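Local coordinates for formate-dependent phosphoribosylglycinamide formyltransferase (PDB 6KHR), which belongs to the ATP-grasp superfamily of enzymes and carries the alpha+beta fold of that clan, at residues 226-231 / 292-297; 271-276 / 299-304; 244-249 / 263-268; 140-145 / 277-282; 288-293 / 306-311. One frame throughout, in Å; residues are numbered along the deposited sequence.

Starting from the N terminus, the chain opens contact 4 at 140-145, at the end of helix 131-141, and closes it on helix 267-284, spanning most of the ATP-grasp domain. Contact 1 opens inside that span, at strand 224-235, and closes beyond it on strand 288-297, so the two cross. Contact 3, which joins strand 238-252 to the lead-in of helix 267-284, is a short loop enclosed by both. Contact 2 sets the same helix against strand 300-307 and crosses contacts 1, 4 and 5. Contact 5 begins where contact 1 ends and completes the hairpin 288-297/300-307. Together they tie the strands from 238-252 to 300-307, and the connection after helix 131-141, around helix 267-284.

Contact 1 (226-231 / 292-297); sequences VTMIVV and VELMIN
Strands 226-231 and 292-297 form an antiparallel beta ladder inside the large sheet of the ATP-grasp domain, where strand 288-297 lies between strands 224-235 and 300-307. Over this length the two strands diverge from strict antiparallelism, their directions making an angle of 147°, and three residue pairs hold the register. V226 with L294 and M228 with V292 are hydrogen-bonded pairs, each closed by two N-H...O=C bonds. The straightest of the four runs from M228 N to V292 O at 2.8 Å, with the donor in the carbonyl plane. T227 with E293 is the non-hydrogen-bonded pair between them.

V226, M228, V292 and L294 turn to the face covered by helix 267-284. There chi1 of M228 (-58°, CG anti to the carbonyl carbon) brings CG to L294 CD1 at 3.5 Å, and bends at chi2 and chi3 then lead the chain end away from the partner strand. Further along, V226 CG2 lies 4.2 Å from I296 CD1, the two branches crossing obliquely.

T227 and E293 occupy the other face, where polar bonds link neighbouring strands. The E293 chain folds back at chi2, bringing its carboxylate over T227. H249 NE2 of strand 238-252 bonds to OE2, which probably favours an ionised carboxylate, and S313 OG also bonds to the threonine hydroxyl. T227 OG1 donates to the syn lone pair of E293 OE1 at 2.7 Å.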
# COMPACT_ATOMS: atom_id res chain seq x y z
N VAL A 226 -21.29 -10.78 0.77
CA VAL A 226 -20.00 -11.11 0.18
C VAL A 226 -19.71 -10.13 -0.95
O VAL A 226 -20.58 -9.82 -1.77
CB VAL A 226 -19.98 -12.57 -0.32
CG1 VAL A 226 -18.97 -12.75 -1.43
CG2 VAL A 226 -19.64 -13.49 0.85
N THR A 227 -18.48 -9.63 -0.98
CA THR A 227 -18.00 -8.83 -2.10
C THR A 227 -17.07 -9.67 -2.98
O THR A 227 -16.06 -10.20 -2.51
CB THR A 227 -17.28 -7.58 -1.60
OG1 THR A 227 -18.18 -6.82 -0.78
CG2 THR A 227 -16.84 -6.73 -2.80
N MET A 228 -17.45 -9.81 -4.26
CA MET A 228 -16.62 -10.44 -5.29
C MET A 228 -15.92 -9.33 -6.05
O MET A 228 -16.57 -8.54 -6.75
CB MET A 228 -17.45 -11.28 -6.24
CG MET A 228 -18.23 -12.39 -5.60
SD MET A 228 -17.15 -13.76 -5.17
CE MET A 228 -16.37 -13.98 -6.79
N ILE A 229 -14.60 -9.24 -5.89
CA ILE A 229 -13.81 -8.27 -6.62
C ILE A 229 -13.39 -8.92 -7.91
O ILE A 229 -12.68 -9.94 -7.88
CB ILE A 229 -12.57 -7.82 -5.85
CG1 ILE A 229 -12.95 -7.12 -4.54
CG2 ILE A 229 -11.75 -6.87 -6.74
CD1 ILE A 229 -13.56 -5.79 -4.74
N VAL A 230 -13.80 -8.33 -9.04
CA VAL A 230 -13.45 -8.81 -10.36
C VAL A 230 -12.54 -7.78 -11.02
O VAL A 230 -12.80 -6.57 -10.96
CB VAL A 230 -14.70 -9.07 -11.22
CG1 VAL A 230 -14.28 -9.62 -12.53
CG2 VAL A 230 -15.64 -10.03 -10.51
N VAL A 231 -11.47 -8.27 -11.63
CA VAL A 231 -10.44 -7.45 -12.24
C VAL A 231 -10.40 -7.79 -13.71
O VAL A 231 -10.24 -8.97 -14.07
CB VAL A 231 -9.06 -7.71 -11.62
CG1 VAL A 231 -7.99 -6.83 -12.31
CG2 VAL A 231 -9.09 -7.52 -10.10
N VAL A 292 -18.64 -6.80 -6.90
CA VAL A 292 -19.95 -7.38 -7.17
C VAL A 292 -20.51 -7.84 -5.84
O VAL A 292 -19.90 -8.67 -5.15
CB VAL A 292 -19.87 -8.55 -8.16
CG1 VAL A 292 -21.18 -9.29 -8.18
CG2 VAL A 292 -19.56 -8.04 -9.52
N GLU A 293 -21.67 -7.30 -5.49
CA GLU A 293 -22.27 -7.57 -4.20
C GLU A 293 -23.23 -8.75 -4.29
O GLU A 293 -24.10 -8.78 -5.17
CB GLU A 293 -22.97 -6.32 -3.67
CG GLU A 293 -21.98 -5.25 -3.21
CD GLU A 293 -20.98 -5.76 -2.17
OE1 GLU A 293 -19.88 -5.17 -2.05
OE2 GLU A 293 -21.28 -6.74 -1.45
N LEU A 294 -23.06 -9.71 -3.38
CA LEU A 294 -23.89 -10.91 -3.34
C LEU A 294 -24.38 -11.19 -1.92
O LEU A 294 -23.79 -10.77 -0.93
CB LEU A 294 -23.13 -12.14 -3.88
CG LEU A 294 -22.36 -11.99 -5.18
CD1 LEU A 294 -21.57 -13.26 -5.42
CD2 LEU A 294 -23.34 -11.76 -6.29
N MET A 295 -25.49 -11.92 -1.87
CA MET A 295 -26.11 -12.43 -0.66
C MET A 295 -26.11 -13.95 -0.74
O MET A 295 -26.46 -14.52 -1.77
CB MET A 295 -27.54 -11.91 -0.50
CG MET A 295 -27.63 -10.39 -0.43
SD MET A 295 -29.32 -9.77 -0.42
CE MET A 295 -29.65 -9.56 -2.17
N ILE A 296 -25.73 -14.61 0.35
CA ILE A 296 -25.48 -16.04 0.33
C ILE A 296 -26.21 -16.68 1.49
O ILE A 296 -26.19 -16.18 2.62
CB ILE A 296 -23.97 -16.36 0.40
CG1 ILE A 296 -23.24 -15.57 -0.69
CG2 ILE A 296 -23.71 -17.89 0.27
CD1 ILE A 296 -22.02 -16.23 -1.22
N ASN A 297 -26.86 -17.79 1.21
CA ASN A 297 -27.54 -18.60 2.19
C ASN A 297 -27.25 -20.04 1.78
O ASN A 297 -27.98 -20.63 1.00
CB ASN A 297 -29.03 -18.30 2.24
CG ASN A 297 -29.71 -18.95 3.43
OD1 ASN A 297 -29.06 -19.48 4.34
ND2 ASN A 297 -31.04 -18.90 3.45

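Contact 2 (271-276 / 299-304); sequences DAAKSI and DEVYFA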
# COMPACT_ATOMS: atom_id res chain seq x y z
N ASP A 271 -19.24 -21.64 -7.25
CA ASP A 271 -19.50 -21.71 -8.69
C ASP A 271 -20.56 -20.70 -9.09
O ASP A 271 -20.40 -19.96 -10.07
CB ASP A 271 -19.93 -23.11 -9.10
CG ASP A 271 -18.86 -24.16 -8.84
OD1 ASP A 271 -17.66 -23.84 -8.99
OD2 ASP A 271 -19.22 -25.30 -8.47
N ALA A 272 -21.65 -20.64 -8.33
CA ALA A 272 -22.68 -19.64 -8.58
C ALA A 272 -22.09 -18.23 -8.54
O ALA A 272 -22.38 -17.40 -9.42
CB ALA A 272 -23.80 -19.78 -7.55
N ALA A 273 -21.29 -17.93 -7.52
CA ALA A 273 -20.80 -16.57 -7.32
C ALA A 273 -19.91 -16.12 -8.47
O ALA A 273 -20.09 -15.04 -9.03
CB ALA A 273 -20.06 -16.45 -5.98
N LYS A 274 -18.92 -16.95 -8.84
CA LYS A 274 -18.08 -16.63 -9.98
C LYS A 274 -18.94 -16.39 -11.22
O LYS A 274 -18.75 -15.42 -11.96
CB LYS A 274 -17.09 -17.76 -10.24
CG LYS A 274 -15.80 -17.71 -9.42
CD LYS A 274 -14.72 -18.55 -10.11
CE LYS A 274 -13.55 -18.92 -9.21
NZ LYS A 274 -12.68 -19.96 -9.86
N SER A 275 -19.91 -17.28 -11.44
CA SER A 275 -20.75 -17.19 -12.62
C SER A 275 -21.48 -15.84 -12.68
O SER A 275 -21.38 -15.11 -13.68
CB SER A 275 -21.74 -18.35 -12.61
OG SER A 275 -22.28 -18.56 -13.88
N ILE A 276 -22.16 -15.49 -11.59
CA ILE A 276 -22.88 -14.21 -11.49
C ILE A 276 -21.93 -13.03 -11.63
O ILE A 276 -22.17 -12.11 -12.43
CB ILE A 276 -23.64 -14.13 -10.14
CG1 ILE A 276 -24.76 -15.15 -10.09
CG2 ILE A 276 -24.12 -12.71 -9.87
CD1 ILE A 276 -25.33 -15.33 -8.69
N ASP A 299 -26.38 -22.71 -0.27
CA ASP A 299 -26.19 -22.94 -1.72
C ASP A 299 -26.71 -21.77 -2.55
O ASP A 299 -26.35 -21.72 -3.68
CB ASP A 299 -27.19 -23.94 -2.29
CG ASP A 299 -27.13 -25.33 -1.74
OD1 ASP A 299 -27.29 -25.48 -0.56
OD2 ASP A 299 -26.96 -26.24 -2.50
N GLU A 300 -27.59 -20.93 -2.03
CA GLU A 300 -28.17 -19.89 -2.89
C GLU A 300 -27.36 -18.62 -2.92
O GLU A 300 -26.99 -18.18 -1.88
CB GLU A 300 -29.58 -19.62 -2.40
CG GLU A 300 -30.30 -20.88 -2.03
CD GLU A 300 -30.73 -21.66 -3.26
OE1 GLU A 300 -31.39 -22.67 -3.11
OE2 GLU A 300 -30.39 -21.23 -4.33
N VAL A 301 -27.17 -18.06 -4.10
CA VAL A 301 -26.45 -16.81 -4.26
C VAL A 301 -27.35 -15.83 -4.99
O VAL A 301 -27.99 -16.19 -5.98
CB VAL A 301 -25.12 -17.02 -5.01
CG1 VAL A 301 -24.37 -15.70 -5.13
CG2 VAL A 301 -24.29 -18.07 -4.25
N TYR A 302 -27.44 -14.62 -4.46
CA TYR A 302 -28.25 -13.57 -5.03
C TYR A 302 -27.38 -12.39 -5.42
O TYR A 302 -26.47 -12.00 -4.68
CB TYR A 302 -29.32 -13.09 -4.05
CG TYR A 302 -30.25 -14.17 -3.58
CD1 TYR A 302 -29.95 -14.94 -2.46
CD2 TYR A 302 -31.45 -14.40 -4.22
CE1 TYR A 302 -30.81 -15.93 -2.01
CE2 TYR A 302 -32.32 -15.38 -3.78
CZ TYR A 302 -32.00 -16.14 -2.67
OH TYR A 302 -32.88 -17.11 -2.24
N PHE A 303 -27.65 -11.86 -6.59
CA PHE A 303 -27.08 -10.59 -6.98
C PHE A 303 -27.73 -9.46 -6.19
O PHE A 303 -28.95 -9.37 -6.13
CB PHE A 303 -27.28 -10.37 -8.48
CG PHE A 303 -26.81 -9.05 -8.94
CD1 PHE A 303 -25.44 -8.80 -9.10
CD2 PHE A 303 -27.72 -8.02 -9.16
CE1 PHE A 303 -24.99 -7.57 -9.53
CE2 PHE A 303 -27.28 -6.78 -9.58
CZ PHE A 303 -25.91 -6.55 -9.77
N ALA A 304 -26.92 -8.60 -5.60
CA ALA A 304 -27.49 -7.40 -4.99
C ALA A 304 -27.06 -6.11 -5.66
O ALA A 304 -27.88 -5.20 -5.79
CB ALA A 304 -27.13 -7.31 -3.50
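Helix 267-284 lies along the outer strand of the beta hairpin 288-297/300-307, and the two short segments run nearly parallel. Their axes approach to 8.3 Å at an angle of 21°, and the interface between them is wholly apolar.

V301 forms the tight part. Its CB points up at the helix, and its two methyls divide the work: CG2, beside the backbone N, meets A272 CB at 3.7 Å, while CG1, anti to the backbone N, receives I276 CD1, also at 3.7 Å. I276 reaches down with an extended CG1-CD1 arm (chi2 167°), crossing the valine obliquely. A273 adds a more distant touch, its CB 4.5 Å from V301 CG1. One helical turn separates A272 from I276, so the valine fits between residues that line the same side of the helix.

Packing loosens toward F303. Here I276 offers its other branch, and CG2 comes within 4.2 Å of F303 CB and the same distance from CD1 of the ring. Further support comes from P145, in the connection after helix 131-141, which touches I276 and shares a backbone hydrogen bond with F303. The solvent side begins around the helix, at exposed D271, K274 and S275, while E300 and Y302 point away from the helix on the far face of the strand. Two alanines and an isoleucine thus pack a helix layer on an antiparallel sheet, as in the alpha+beta ATP-grasp fold.

Contact 3 (244-249 / 263-268); sequences CAPIGH and QKLSTA
The chain leaves strand 256-261 and, on its way into helix 267-284, runs on alongside the interrupted part of strand 238-252, around P246. One backbone hydrogen bond closes the contact. Q263 N donates to P246 O at 3.0 Å, straight at the hydrogen (167°) but from well above the carbonyl plane. Two residues further, G248 shares backbone hydrogen bonding with W260, so the bond to P246 adds a last link where the regular ladder between the two strands gives out.

A second polar set fixes the carboxamide of Q263. CG stands anti to the backbone N, and the bend at chi2 (61°) folds the amide over the following peptide. NE2 then donates to K264 O at 2.7 Å, meeting a lone pair in the carbonyl plane, with the acceptor also in the plane of the amide. OE1 is hydrogen-bonded with W260 NE1. With both ends of the buried amide gripped, its rotation is well defined.

Van der Waals contacts complete the join. Q263 CB rests 3.7 Å from G248 N. The pyrrolidine ring of P246 presents CG to CD1 of L265 at 3.8 Å, crossing obliquely, and its CB and CG also lie against Q263 O. L270, on the first turns of the helix, touches both P246 and L265 and so extends this apolar patch.

Immediately beyond, S266 OG bonds A269 N, a side-chain N-cap. The arrangement is thus a beta hairpin leading, through a short extended connection, into a capped helix.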
# COMPACT_ATOMS: atom_id res chain seq x y z
N CYS A 244 -11.04 -12.15 -7.22
CA CYS A 244 -10.41 -12.25 -5.92
C CYS A 244 -11.10 -13.33 -5.09
O CYS A 244 -12.13 -13.89 -5.49
CB CYS A 244 -10.44 -10.88 -5.25
SG CYS A 244 -9.32 -9.75 -6.13
N ALA A 245 -10.48 -13.69 -3.97
CA ALA A 245 -11.16 -14.55 -3.00
C ALA A 245 -12.33 -13.79 -2.39
O ALA A 245 -12.23 -12.59 -2.14
CB ALA A 245 -10.20 -15.02 -1.89
N PRO A 246 -13.46 -14.46 -2.16
CA PRO A 246 -14.65 -13.77 -1.64
C PRO A 246 -14.30 -12.97 -0.39
O PRO A 246 -13.53 -13.42 0.46
CB PRO A 246 -15.61 -14.91 -1.30
CG PRO A 246 -15.19 -16.02 -2.18
CD PRO A 246 -13.68 -15.91 -2.30
N ILE A 247 -14.87 -11.77 -0.29
CA ILE A 247 -14.70 -10.91 0.87
C ILE A 247 -16.03 -10.87 1.60
O ILE A 247 -17.04 -10.45 1.02
CB ILE A 247 -14.22 -9.51 0.46
CG1 ILE A 247 -12.83 -9.56 -0.17
CG2 ILE A 247 -14.17 -8.54 1.66
CD1 ILE A 247 -12.40 -8.15 -0.66
N GLY A 248 -16.05 -11.38 2.85
CA GLY A 248 -17.23 -11.27 3.69
C GLY A 248 -17.26 -9.93 4.42
O GLY A 248 -16.21 -9.40 4.80
N HIS A 249 -18.45 -9.38 4.61
CA HIS A 249 -18.56 -8.10 5.30
C HIS A 249 -19.91 -7.96 5.97
O HIS A 249 -20.84 -8.74 5.73
CB HIS A 249 -18.30 -6.91 4.35
CG HIS A 249 -19.28 -6.78 3.23
ND1 HIS A 249 -20.46 -6.07 3.34
CD2 HIS A 249 -19.24 -7.23 1.95
CE1 HIS A 249 -21.11 -6.11 2.18
NE2 HIS A 249 -20.39 -6.81 1.33
N GLN A 263 -13.83 -15.35 2.75
CA GLN A 263 -15.06 -15.98 3.21
C GLN A 263 -15.20 -17.35 2.55
O GLN A 263 -15.20 -17.45 1.32
CB GLN A 263 -16.26 -15.11 2.86
CG GLN A 263 -17.59 -15.83 3.04
CD GLN A 263 -17.80 -16.28 4.48
OE1 GLN A 263 -17.81 -15.46 5.41
NE2 GLN A 263 -17.96 -17.60 4.67
N LYS A 264 -15.34 -18.41 3.35
CA LYS A 264 -15.49 -19.74 2.78
C LYS A 264 -16.87 -19.89 2.12
O LYS A 264 -17.89 -19.42 2.64
CB LYS A 264 -15.28 -20.83 3.84
CG LYS A 264 -16.37 -20.89 4.94
CD LYS A 264 -17.57 -21.80 4.59
CE LYS A 264 -18.92 -21.16 4.97
NZ LYS A 264 -20.10 -21.68 4.23
N LEU A 265 -16.89 -20.55 0.97
CA LEU A 265 -18.13 -20.90 0.30
C LEU A 265 -18.06 -22.36 -0.11
O LEU A 265 -16.98 -22.91 -0.35
CB LEU A 265 -18.36 -20.01 -0.93
CG LEU A 265 -18.41 -18.51 -0.65
CD1 LEU A 265 -18.56 -17.74 -1.93
CD2 LEU A 265 -19.57 -18.21 0.27
N SER A 266 -19.23 -22.98 -0.20
CA SER A 266 -19.29 -24.32 -0.78
C SER A 266 -18.93 -24.26 -2.25
O SER A 266 -19.03 -23.21 -2.91
CB SER A 266 -20.68 -24.92 -0.59
OG SER A 266 -21.68 -23.98 -0.93
N THR A 267 -18.52 -25.40 -2.79
CA THR A 267 -18.31 -25.49 -4.23
C THR A 267 -19.50 -24.93 -5.00
O THR A 267 -19.34 -24.10 -5.90
CB THR A 267 -18.03 -26.93 -4.63
OG1 THR A 267 -18.98 -27.77 -3.95
CG2 THR A 267 -16.64 -27.34 -4.21
N ALA A 268 -20.73 -25.35 -4.66
CA ALA A 268 -21.87 -24.87 -5.44
C ALA A 268 -22.06 -23.38 -5.25
O ALA A 268 -22.32 -22.65 -6.21
CB ALA A 268 -23.15 -25.65 -5.10

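Contact 4 (140-145 / 277-282); sequences DQLGLP and AARIVK
L142 and L144, in the turn that follows helix 131-141, plug against one side of helix 267-284. The leucines flank G143, and both hold CG anti to the carbonyl carbon. L142, extended at chi2, sends CD1 across I280 at about a right angle, meeting I280 CD1 at 3.8 Å. L144, with chi2 at 20°, turns CD1 to R279 and CD2 to I280, which it also crosses steeply: CD2 lies 4.1 Å from I280 CB and as far from CD1.

I280 has CG1 anti to the backbone N, and a turn at chi2 (68°) brings CD1 against both leucines. At the exposed margin, the R279 chain starts out extended and bends at chi3 (92°), so that the guanidinium passes L142 in the opposite direction and sets its NH1 corner against both leucines. L142 CB approaches in the guanidinium plane, 3.8 Å from NH1, and L144 CD1 reaches the same nitrogen at 3.7 Å, also near the plane. The charged group therefore borders the leucines by its edge, while I280 continues inward to V292 of the sheet. The turn is thus held by apolar packing on a helix covering the antiparallel sheet of the ATP-grasp domain.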
# COMPACT_ATOMS: atom_id res chain seq x y z
N ASP A 140 -33.33 -9.14 -15.77
CA ASP A 140 -34.12 -9.36 -16.98
C ASP A 140 -33.27 -9.73 -18.19
O ASP A 140 -33.42 -10.81 -18.75
CB ASP A 140 -35.00 -8.14 -17.25
CG ASP A 140 -35.91 -7.82 -16.09
OD1 ASP A 140 -36.24 -8.77 -15.34
OD2 ASP A 140 -36.29 -6.65 -15.91
N GLN A 141 -32.33 -8.86 -18.57
CA GLN A 141 -31.51 -9.14 -19.75
C GLN A 141 -30.56 -10.31 -19.49
O GLN A 141 -30.58 -11.31 -20.21
CB GLN A 141 -30.75 -7.88 -20.16
CG GLN A 141 -31.67 -6.70 -20.42
CD GLN A 141 -30.92 -5.40 -20.62
OE1 GLN A 141 -29.81 -5.38 -21.16
NE2 GLN A 141 -31.52 -4.30 -20.17
N LEU A 142 -29.70 -10.18 -18.50
CA LEU A 142 -29.04 -11.37 -17.98
C LEU A 142 -30.04 -12.13 -17.12
O LEU A 142 -31.07 -11.59 -16.69
CB LEU A 142 -27.79 -10.97 -17.19
CG LEU A 142 -27.06 -9.80 -17.88
CD1 LEU A 142 -25.98 -9.17 -17.01
CD2 LEU A 142 -26.47 -10.22 -19.22
N GLY A 143 -29.78 -13.40 -16.91
CA GLY A 143 -30.78 -14.14 -16.15
C GLY A 143 -30.41 -14.27 -14.69
O GLY A 143 -30.63 -15.33 -14.09
N LEU A 144 -29.87 -13.20 -14.12
CA LEU A 144 -29.20 -13.31 -12.83
C LEU A 144 -30.22 -13.45 -11.71
O LEU A 144 -31.29 -12.82 -11.75
CB LEU A 144 -28.30 -12.09 -12.59
CG LEU A 144 -26.85 -12.03 -13.11
CD1 LEU A 144 -26.58 -13.02 -14.24
CD2 LEU A 144 -26.50 -10.61 -13.55
N PRO A 145 -29.92 -14.26 -10.69
CA PRO A 145 -30.87 -14.47 -9.59
C PRO A 145 -30.76 -13.35 -8.57
O PRO A 145 -29.67 -12.99 -8.12
CB PRO A 145 -30.41 -15.80 -8.99
CG PRO A 145 -28.91 -15.79 -9.19
CD PRO A 145 -28.65 -15.00 -10.47
N ALA A 277 -20.87 -13.01 -10.81
CA ALA A 277 -19.86 -11.95 -10.91
C ALA A 277 -19.36 -11.79 -12.34
O ALA A 277 -19.35 -10.68 -12.89
CB ALA A 277 -18.70 -12.23 -9.95
N ALA A 278 -18.99 -12.90 -12.99
CA ALA A 278 -18.43 -12.82 -14.34
C ALA A 278 -19.43 -12.29 -15.34
O ALA A 278 -19.06 -11.59 -16.29
CB ALA A 278 -17.93 -14.19 -14.78
N ARG A 279 -20.72 -12.61 -15.16
CA ARG A 279 -21.67 -12.24 -16.21
C ARG A 279 -22.06 -10.77 -16.13
O ARG A 279 -22.09 -10.08 -17.15
CB ARG A 279 -22.88 -13.18 -16.17
CG ARG A 279 -22.49 -14.62 -16.48
CD ARG A 279 -23.66 -15.59 -16.56
NE ARG A 279 -24.12 -15.69 -17.94
CZ ARG A 279 -25.08 -14.92 -18.44
NH1 ARG A 279 -25.67 -14.03 -17.66
NH2 ARG A 279 -25.46 -15.05 -19.70
N ILE A 280 -22.33 -10.24 -14.93
CA ILE A 280 -22.61 -8.81 -14.86
C ILE A 280 -21.40 -7.99 -15.32
O ILE A 280 -21.56 -6.93 -15.95
CB ILE A 280 -23.06 -8.39 -13.44
CG1 ILE A 280 -23.62 -6.97 -13.47
CG2 ILE A 280 -21.92 -8.42 -12.47
CD1 ILE A 280 -24.90 -6.86 -14.22
N VAL A 281 -20.18 -8.48 -15.06
CA VAL A 281 -19.02 -7.67 -15.40
C VAL A 281 -18.80 -7.65 -16.90
O VAL A 281 -18.48 -6.60 -17.48
CB VAL A 281 -17.76 -8.14 -14.64
CG1 VAL A 281 -16.49 -7.59 -15.32
CG2 VAL A 281 -17.81 -7.66 -13.19
N LYS A 282 -19.00 -8.79 -17.58
CA LYS A 282 -18.83 -8.81 -19.03
C LYS A 282 -19.90 -7.99 -19.73
O LYS A 282 -19.63 -7.40 -20.78
CB LYS A 282 -18.83 -10.24 -19.57
CG LYS A 282 -17.47 -10.93 -19.53
CD LYS A 282 -17.50 -12.28 -20.25
CE LYS A 282 -16.11 -12.89 -20.39
NZ LYS A 282 -16.16 -14.32 -20.79

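Contact 5 (288-293 / 306-311); sequences GVFGVE and VTVCPA
The open end of the hairpin of strands 288-297 and 300-307 lies here, where G291 and T307 form an antiparallel hydrogen-bonded pair. G291 N donates to T307 O at 3.0 Å, and T307 N returns the bond to G291 O, both with the donor in the carbonyl plane. Beside them, V292 and V306 make a non-hydrogen-bonded pair, and V306 CA gives a CA-H...O contact to G291 O at 3.1 Å.

The V306 side chain can be followed outward from this point. CB lies 3.7 Å from G291 O. CG2, anti to the backbone N, leans over the partner strand: it passes close to the same carbonyl oxygen, meets V292 CG2 at 3.9 Å, and comes up to the edge of the F290 ring, near its plane. CG1 takes the position between the backbone N and the carbonyl carbon (chi1 55°), and its neighbour is I280 CG1 of helix 267-284. Two residues on, V308 lies side by side with F290, its CG1 4.1 Å from CE2 of the ring.

Past the last pair the strand ends in an ST turn, T307 OG1 accepting from C309 N at 3.0 Å. The surroundings close in from three helices: 267-284 lies over F290 and V292 through V281, 122-129 touches V306 and V308, and 325-334 meets V289 and P310, while strand 224-235 runs along the other side of strand 288-297.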
# COMPACT_ATOMS: atom_id res chain seq x y z
N GLY A 288 -11.20 -2.59 -15.84
CA GLY A 288 -11.50 -2.01 -14.55
C GLY A 288 -11.48 -3.03 -13.44
O GLY A 288 -11.19 -4.21 -13.64
N VAL A 289 -11.78 -2.54 -12.25
CA VAL A 289 -11.93 -3.36 -11.06
C VAL A 289 -13.37 -3.20 -10.60
O VAL A 289 -13.82 -2.08 -10.35
CB VAL A 289 -10.95 -2.97 -9.94
CG1 VAL A 289 -11.26 -3.75 -8.74
CG2 VAL A 289 -9.55 -3.28 -10.36
N PHE A 290 -14.08 -4.30 -10.51
CA PHE A 290 -15.50 -4.26 -10.20
C PHE A 290 -15.73 -4.98 -8.88
O PHE A 290 -15.13 -6.03 -8.63
CB PHE A 290 -16.33 -4.90 -11.32
CG PHE A 290 -16.20 -4.21 -12.65
CD1 PHE A 290 -15.05 -4.36 -13.42
CD2 PHE A 290 -17.24 -3.43 -13.14
CE1 PHE A 290 -14.94 -3.73 -14.64
CE2 PHE A 290 -17.13 -2.79 -14.37
CZ PHE A 290 -15.97 -2.94 -15.12
N GLY A 291 -16.56 -4.38 -8.03
CA GLY A 291 -17.02 -5.02 -6.82
C GLY A 291 -18.44 -5.50 -7.02
O GLY A 291 -19.34 -4.70 -7.32
N VAL A 292 -18.64 -6.80 -6.90
CA VAL A 292 -19.95 -7.38 -7.17
C VAL A 292 -20.51 -7.84 -5.84
O VAL A 292 -19.90 -8.67 -5.15
CB VAL A 292 -19.87 -8.55 -8.16
CG1 VAL A 292 -21.18 -9.29 -8.18
CG2 VAL A 292 -19.56 -8.04 -9.52
N GLU A 293 -21.67 -7.30 -5.49
CA GLU A 293 -22.27 -7.57 -4.20
C GLU A 293 -23.23 -8.75 -4.29
O GLU A 293 -24.10 -8.78 -5.17
CB GLU A 293 -22.97 -6.32 -3.67
CG GLU A 293 -21.98 -5.25 -3.21
CD GLU A 293 -20.98 -5.76 -2.17
OE1 GLU A 293 -19.88 -5.17 -2.05
OE2 GLU A 293 -21.28 -6.74 -1.45
N VAL A 306 -23.48 -3.94 -8.02
CA VAL A 306 -22.11 -3.84 -8.50
C VAL A 306 -21.69 -2.38 -8.51
O VAL A 306 -22.46 -1.50 -8.90
CB VAL A 306 -21.95 -4.47 -9.91
CG1 VAL A 306 -22.92 -3.87 -10.90
CG2 VAL A 306 -20.49 -4.33 -10.40
N THR A 307 -20.45 -2.12 -8.08
CA THR A 307 -19.87 -0.78 -8.17
C THR A 307 -18.57 -0.78 -8.96
O THR A 307 -17.74 -1.69 -8.82
CB THR A 307 -19.61 -0.20 -6.80
OG1 THR A 307 -18.90 1.03 -6.96
CG2 THR A 307 -18.78 -1.15 -5.97
N VAL A 308 -18.38 0.27 -9.75
CA VAL A 308 -17.16 0.47 -10.53
C VAL A 308 -16.09 1.17 -9.70
O VAL A 308 -15.04 1.56 -10.22
CB VAL A 308 -17.45 1.27 -11.81
CG1 VAL A 308 -18.57 0.63 -12.62
CG2 VAL A 308 -17.77 2.73 -11.48
N CYS A 309 -16.34 1.35 -8.40
CA CYS A 309 -15.42 2.03 -7.49
C CYS A 309 -15.01 1.11 -6.34
O CYS A 309 -15.81 0.29 -5.88
CB CYS A 309 -16.06 3.30 -6.91
SG CYS A 309 -16.92 4.35 -8.11
N PRO A 310 -13.77 1.25 -5.82
CA PRO A 310 -13.30 0.31 -4.78
C PRO A 310 -14.12 0.39 -3.50
O PRO A 310 -14.08 1.39 -2.78
CB PRO A 310 -11.85 0.75 -4.53
CG PRO A 310 -11.83 2.19 -4.93
CD PRO A 310 -12.78 2.31 -6.09
N ALA A 311 -14.86 -0.68 -3.21
CA ALA A 311 -15.77 -0.68 -2.07
C ALA A 311 -15.02 -0.57 -0.75
O ALA A 311 -13.85 -0.95 -0.63
CB ALA A 311 -16.63 -1.95 -2.08